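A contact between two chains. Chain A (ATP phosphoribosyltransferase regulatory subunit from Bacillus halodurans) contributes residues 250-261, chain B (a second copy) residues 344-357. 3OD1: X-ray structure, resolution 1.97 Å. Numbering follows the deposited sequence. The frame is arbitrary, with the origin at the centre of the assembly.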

# COMPACT_ATOMS: atom_id res chain seq x y z
N THR A 250 18.56 22.88 24.17
CA THR A 250 18.52 24.33 23.94
C THR A 250 18.53 24.64 22.44
O THR A 250 17.72 25.42 21.95
N LYS A 251 19.45 24.01 21.72
CA LYS A 251 19.51 24.20 20.27
C LYS A 251 18.22 23.75 19.57
O LYS A 251 17.69 24.45 18.70
N LEU A 252 17.70 22.59 19.97
CA LEU A 252 16.45 22.09 19.39
C LEU A 252 15.29 23.05 19.55
O LEU A 252 14.51 23.29 18.62
N TYR A 253 15.14 23.60 20.75
CA TYR A 253 14.05 24.52 21.00
C TYR A 253 14.19 25.75 20.08
O TYR A 253 13.21 26.26 19.56
N GLU A 254 15.42 26.22 19.90
CA GLU A 254 15.67 27.37 19.04
C GLU A 254 15.36 27.05 17.58
O GLU A 254 14.69 27.82 16.90
N VAL A 255 15.85 25.90 17.11
CA VAL A 255 15.51 25.45 15.76
C VAL A 255 14.00 25.41 15.55
O VAL A 255 13.50 25.89 14.53
N LEU A 256 13.27 24.83 16.50
CA LEU A 256 11.80 24.74 16.38
C LEU A 256 11.15 26.11 16.38
O LEU A 256 10.16 26.32 15.69
N GLU A 257 11.72 27.04 17.14
CA GLU A 257 11.28 28.43 17.06
C GLU A 257 11.50 28.99 15.66
O GLU A 257 10.61 29.62 15.10
N SER A 258 12.68 28.75 15.10
CA SER A 258 12.98 29.18 13.74
C SER A 258 12.04 28.60 12.71
O SER A 258 11.75 29.26 11.72
N TYR A 259 11.59 27.36 12.91
CA TYR A 259 10.61 26.76 12.00
C TYR A 259 9.21 27.32 12.22
O TYR A 259 8.30 27.02 11.45
N GLY A 260 9.03 28.11 13.27
CA GLY A 260 7.70 28.60 13.60
C GLY A 260 6.80 27.51 14.19
O GLY A 260 5.59 27.52 14.00
N ALA A 261 7.39 26.57 14.93
CA ALA A 261 6.58 25.47 15.46
C ALA A 261 6.61 25.39 16.98
O ALA A 261 6.11 24.42 17.57
N SER B 344 24.91 27.12 7.88
CA SER B 344 25.58 27.07 9.17
C SER B 344 24.72 27.81 10.20
O SER B 344 23.70 28.41 9.86
N ASN B 345 25.16 27.76 11.45
CA ASN B 345 24.36 28.23 12.57
C ASN B 345 23.83 29.64 12.38
O ASN B 345 22.63 29.89 12.54
N GLU B 346 24.72 30.55 12.03
CA GLU B 346 24.40 31.98 11.99
C GLU B 346 23.38 32.36 10.93
O GLU B 346 22.68 33.36 11.09
N ARG B 347 23.28 31.58 9.86
CA ARG B 347 22.30 31.87 8.82
C ARG B 347 21.15 30.86 8.76
O ARG B 347 20.49 30.72 7.73
N ARG B 348 20.90 30.17 9.87
CA ARG B 348 19.84 29.17 9.94
C ARG B 348 18.45 29.77 9.68
O ARG B 348 17.62 29.18 8.98
N PHE B 349 18.18 30.93 10.26
CA PHE B 349 16.87 31.52 10.07
C PHE B 349 16.69 31.88 8.60
O PHE B 349 15.65 31.61 8.01
N GLU B 350 17.73 32.47 8.02
CA GLU B 350 17.70 32.81 6.60
C GLU B 350 17.42 31.60 5.72
O GLU B 350 16.58 31.66 4.82
N ALA B 351 18.13 30.51 5.97
CA ALA B 351 17.96 29.31 5.15
C ALA B 351 16.57 28.68 5.32
O ALA B 351 15.96 28.24 4.34
N ILE B 352 16.10 28.60 6.55
CA ILE B 352 14.76 28.08 6.80
C ILE B 352 13.72 28.89 6.01
O ILE B 352 12.87 28.33 5.33
N GLU B 353 13.81 30.21 6.09
CA GLU B 353 12.87 31.05 5.37
C GLU B 353 13.03 30.87 3.87
O GLU B 353 12.05 30.82 3.13
N LEU B 354 14.27 30.76 3.41
CA LEU B 354 14.50 30.50 2.00
C LEU B 354 13.81 29.20 1.58
O LEU B 354 13.09 29.16 0.59
N ALA B 355 14.03 28.13 2.35
CA ALA B 355 13.41 26.84 2.05
C ALA B 355 11.89 26.96 2.16
O ALA B 355 11.16 26.50 1.29
N ARG B 356 11.42 27.59 3.24
CA ARG B 356 9.99 27.82 3.44
C ARG B 356 9.39 28.41 2.19
O ARG B 356 8.32 28.00 1.75
N LYS B 357 10.09 29.38 1.60
CA LYS B 357 9.57 30.07 0.43
C LYS B 357 9.52 29.18 -0.82
O LYS B 357 8.51 29.14 -1.52

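The polar contacts between the two stretches are few and lie towards the two ends of the interface. At one end, Lys A251 NZ donates a weak hydrogen bond to Asn B345 OD1 at 3.1 Å. The CA-to-CB bond of Lys A251 points sideways, but its chain (chi1 t, chi3 m, chi4 t) carries the ammonium across to the start of the chain B segment, where Asn B345, with chi1 t, likewise brings its amide nearer. The pairing is imperfect, since Lys A251 NZ also lies 3.0 Å from Asn B345 ND2, a second donor. At the other end, Arg B356 reaches the C-terminal end of the chain A helix, where it approaches the carbonyls of Ser A258 and Tyr A259. Its NH2 lies 2.9 Å from Ser A258 O, near the guanidinium plane, while Tyr A259 O sits over one face, 3.4 Å from Arg B356 CZ, too poorly angled for a hydrogen bond. Arg B356 points toward chain A in an extended conformation with chi1, chi2 and chi3 all between wells. Within chain B, its NE is 3.6 Å from Glu B353 OE2, a salt bridge of charges alone because the oxygen lies well out of the guanidinium plane.

Between these ends, Arg B348 points toward chain A and fits as a knob among Lys A251, Glu A254, Val A255 and Ser A258. Its chi1 and chi2 are t, and chi3 turns to p, with the guanidinium against Val A255. Val A255 CG2 covers one face, 3.8 Å from Arg B348 NH1, whereas Ser A258 OG lies at the edge, 3.7 Å from Arg B348 NE. That separation leaves NE without a partner, buried by the contact; Ser A258 OG instead makes a weak bond back to Glu A254 O, 3.3 Å away, with chi1 m. Charge compensation for the arginine is loose: Glu A254 OE1 is 4.1 Å from Arg B348 NH2, beyond salt-bridge range, and the like-charged Lys A251 NZ is 4.2 Å from Arg B348 NH1.

The apolar packing centres on Ile B352, which points toward chain A with chi1 m and chi2 t. Its CD1 reaches Ser A258 CB at 3.5 Å and also lies over the face of the Tyr A259 ring, 4.0 Å from the centroid and almost on the ring normal, a CH-pi contact. Although the CA-to-CB bond of Tyr A259 points away, chi1 m brings the ring back, and its CD1 meets Ile B352 CG2 at 4.0 Å. Beside this cluster, Phe B349 (chi1 t) places CD1 4.1 Å from Ser A258 CB. The backbones come close at this point, with Ser A258 CA and Phe B349 CA 5.8 Å apart. Gly A260 closes the helix in a Schellman motif with positive phi; an ideal CB there would point toward chain B and clash with Arg B356 NH1 at 2.6 Å. Together the stretches bury 471 Å².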

# COMPACT_ATOMS: atom_id res chain seq x y z
CB THR A 250 19.73 25.02 24.62
OG1 THR A 250 19.75 24.68 26.01
CG2 THR A 250 19.65 26.56 24.48
CB LYS A 251 20.70 23.43 19.70
CG LYS A 251 20.98 23.71 18.23
CD LYS A 251 22.22 24.58 18.04
CE LYS A 251 21.92 26.06 18.29
NZ LYS A 251 23.14 26.91 18.12
CB LEU A 252 16.10 20.74 20.04
CG LEU A 252 14.73 20.18 19.70
CD1 LEU A 252 14.64 19.91 18.19
CD2 LEU A 252 14.50 18.91 20.51
CB TYR A 253 14.05 24.96 22.48
CG TYR A 253 12.76 25.57 22.94
CD1 TYR A 253 11.71 24.78 23.39
CD2 TYR A 253 12.58 26.95 22.94
CE1 TYR A 253 10.54 25.33 23.82
CE2 TYR A 253 11.39 27.50 23.36
CZ TYR A 253 10.39 26.70 23.80
OH TYR A 253 9.21 27.24 24.23
CB GLU A 254 17.13 27.81 19.16
CG GLU A 254 17.38 28.62 20.41
CD GLU A 254 18.86 28.80 20.69
OE1 GLU A 254 19.68 28.28 19.90
OE2 GLU A 254 19.19 29.45 21.70
CB VAL A 255 16.14 24.07 15.44
CG1 VAL A 255 15.66 23.56 14.09
CG2 VAL A 255 17.66 24.18 15.42
CB LEU A 256 11.19 23.85 17.48
CG LEU A 256 11.47 22.34 17.34
CD1 LEU A 256 11.06 21.60 18.60
CD2 LEU A 256 10.77 21.74 16.11
CB GLU A 257 11.97 29.32 18.10
CG GLU A 257 11.38 29.15 19.49
CD GLU A 257 12.10 29.98 20.53
OE1 GLU A 257 13.30 30.24 20.35
OE2 GLU A 257 11.46 30.35 21.54
CB SER A 258 14.42 28.81 13.36
OG SER A 258 15.35 29.50 14.16
CB TYR A 259 10.57 25.23 12.16
CG TYR A 259 11.64 24.49 11.37
CD1 TYR A 259 11.59 24.43 9.99
CD2 TYR A 259 12.67 23.82 12.03
CE1 TYR A 259 12.56 23.75 9.26
CE2 TYR A 259 13.64 23.12 11.32
CZ TYR A 259 13.59 23.10 9.93
OH TYR A 259 14.54 22.40 9.20
CB ALA A 261 7.02 24.15 14.85
CB SER B 344 26.98 27.67 9.10
OG SER B 344 26.93 29.05 8.77
CB ASN B 345 25.17 28.14 13.86
CG ASN B 345 24.30 28.01 15.08
OD1 ASN B 345 23.24 27.37 15.04
ND2 ASN B 345 24.73 28.61 16.19
CB GLU B 346 25.67 32.81 11.82
CG GLU B 346 26.61 32.71 13.01
CD GLU B 346 27.93 33.43 12.77
OE1 GLU B 346 28.86 33.24 13.57
OE2 GLU B 346 28.02 34.17 11.76
CB ARG B 347 22.99 31.99 7.45
CG ARG B 347 24.01 33.10 7.38
CD ARG B 347 24.79 33.06 6.09
NE ARG B 347 24.01 33.52 4.94
CZ ARG B 347 24.50 33.66 3.72
NH1 ARG B 347 25.77 33.39 3.47
NH2 ARG B 347 23.72 34.08 2.73
CB ARG B 348 19.85 28.44 11.28
CG ARG B 348 18.69 27.44 11.41
CD ARG B 348 18.68 26.73 12.75
NE ARG B 348 18.53 27.66 13.86
CZ ARG B 348 19.35 27.70 14.91
NH1 ARG B 348 20.37 26.84 14.98
NH2 ARG B 348 19.16 28.58 15.89
CB PHE B 349 16.67 32.75 10.96
CG PHE B 349 15.26 33.26 10.96
CD1 PHE B 349 14.24 32.48 11.49
CD2 PHE B 349 14.95 34.51 10.43
CE1 PHE B 349 12.93 32.93 11.49
CE2 PHE B 349 13.64 34.97 10.42
CZ PHE B 349 12.63 34.18 10.96
CB GLU B 350 19.01 33.47 6.18
CG GLU B 350 19.14 33.65 4.67
CD GLU B 350 20.52 34.11 4.26
OE1 GLU B 350 21.25 34.62 5.14
OE2 GLU B 350 20.87 33.97 3.07
CB ALA B 351 19.05 28.28 5.46
CB ILE B 352 14.40 28.07 8.30
CG1 ILE B 352 15.12 26.90 9.00
CG2 ILE B 352 12.88 27.96 8.49
CD1 ILE B 352 15.02 26.91 10.50
CB GLU B 353 12.99 32.52 5.77
CG GLU B 353 11.88 32.98 6.72
CD GLU B 353 10.48 32.71 6.18
OE1 GLU B 353 10.23 32.99 4.98
OE2 GLU B 353 9.62 32.21 6.94
CB LEU B 354 16.00 30.45 1.70
CG LEU B 354 16.37 30.08 0.27
CD1 LEU B 354 15.64 30.96 -0.73
CD2 LEU B 354 17.88 30.18 0.08
CB ALA B 355 13.92 25.77 3.00
CB ARG B 356 9.78 28.79 4.61
CG ARG B 356 8.76 28.36 5.64
CD ARG B 356 9.29 28.61 7.05
NE ARG B 356 8.24 29.07 7.96
CZ ARG B 356 8.46 29.55 9.18
NH1 ARG B 356 7.43 29.95 9.92
NH2 ARG B 356 9.69 29.64 9.65
CB LYS B 357 10.36 31.35 0.15
CG LYS B 357 9.68 32.29 -0.82
CD LYS B 357 10.18 33.72 -0.67
CE LYS B 357 11.67 33.82 -0.98
NZ LYS B 357 12.00 35.13 -1.61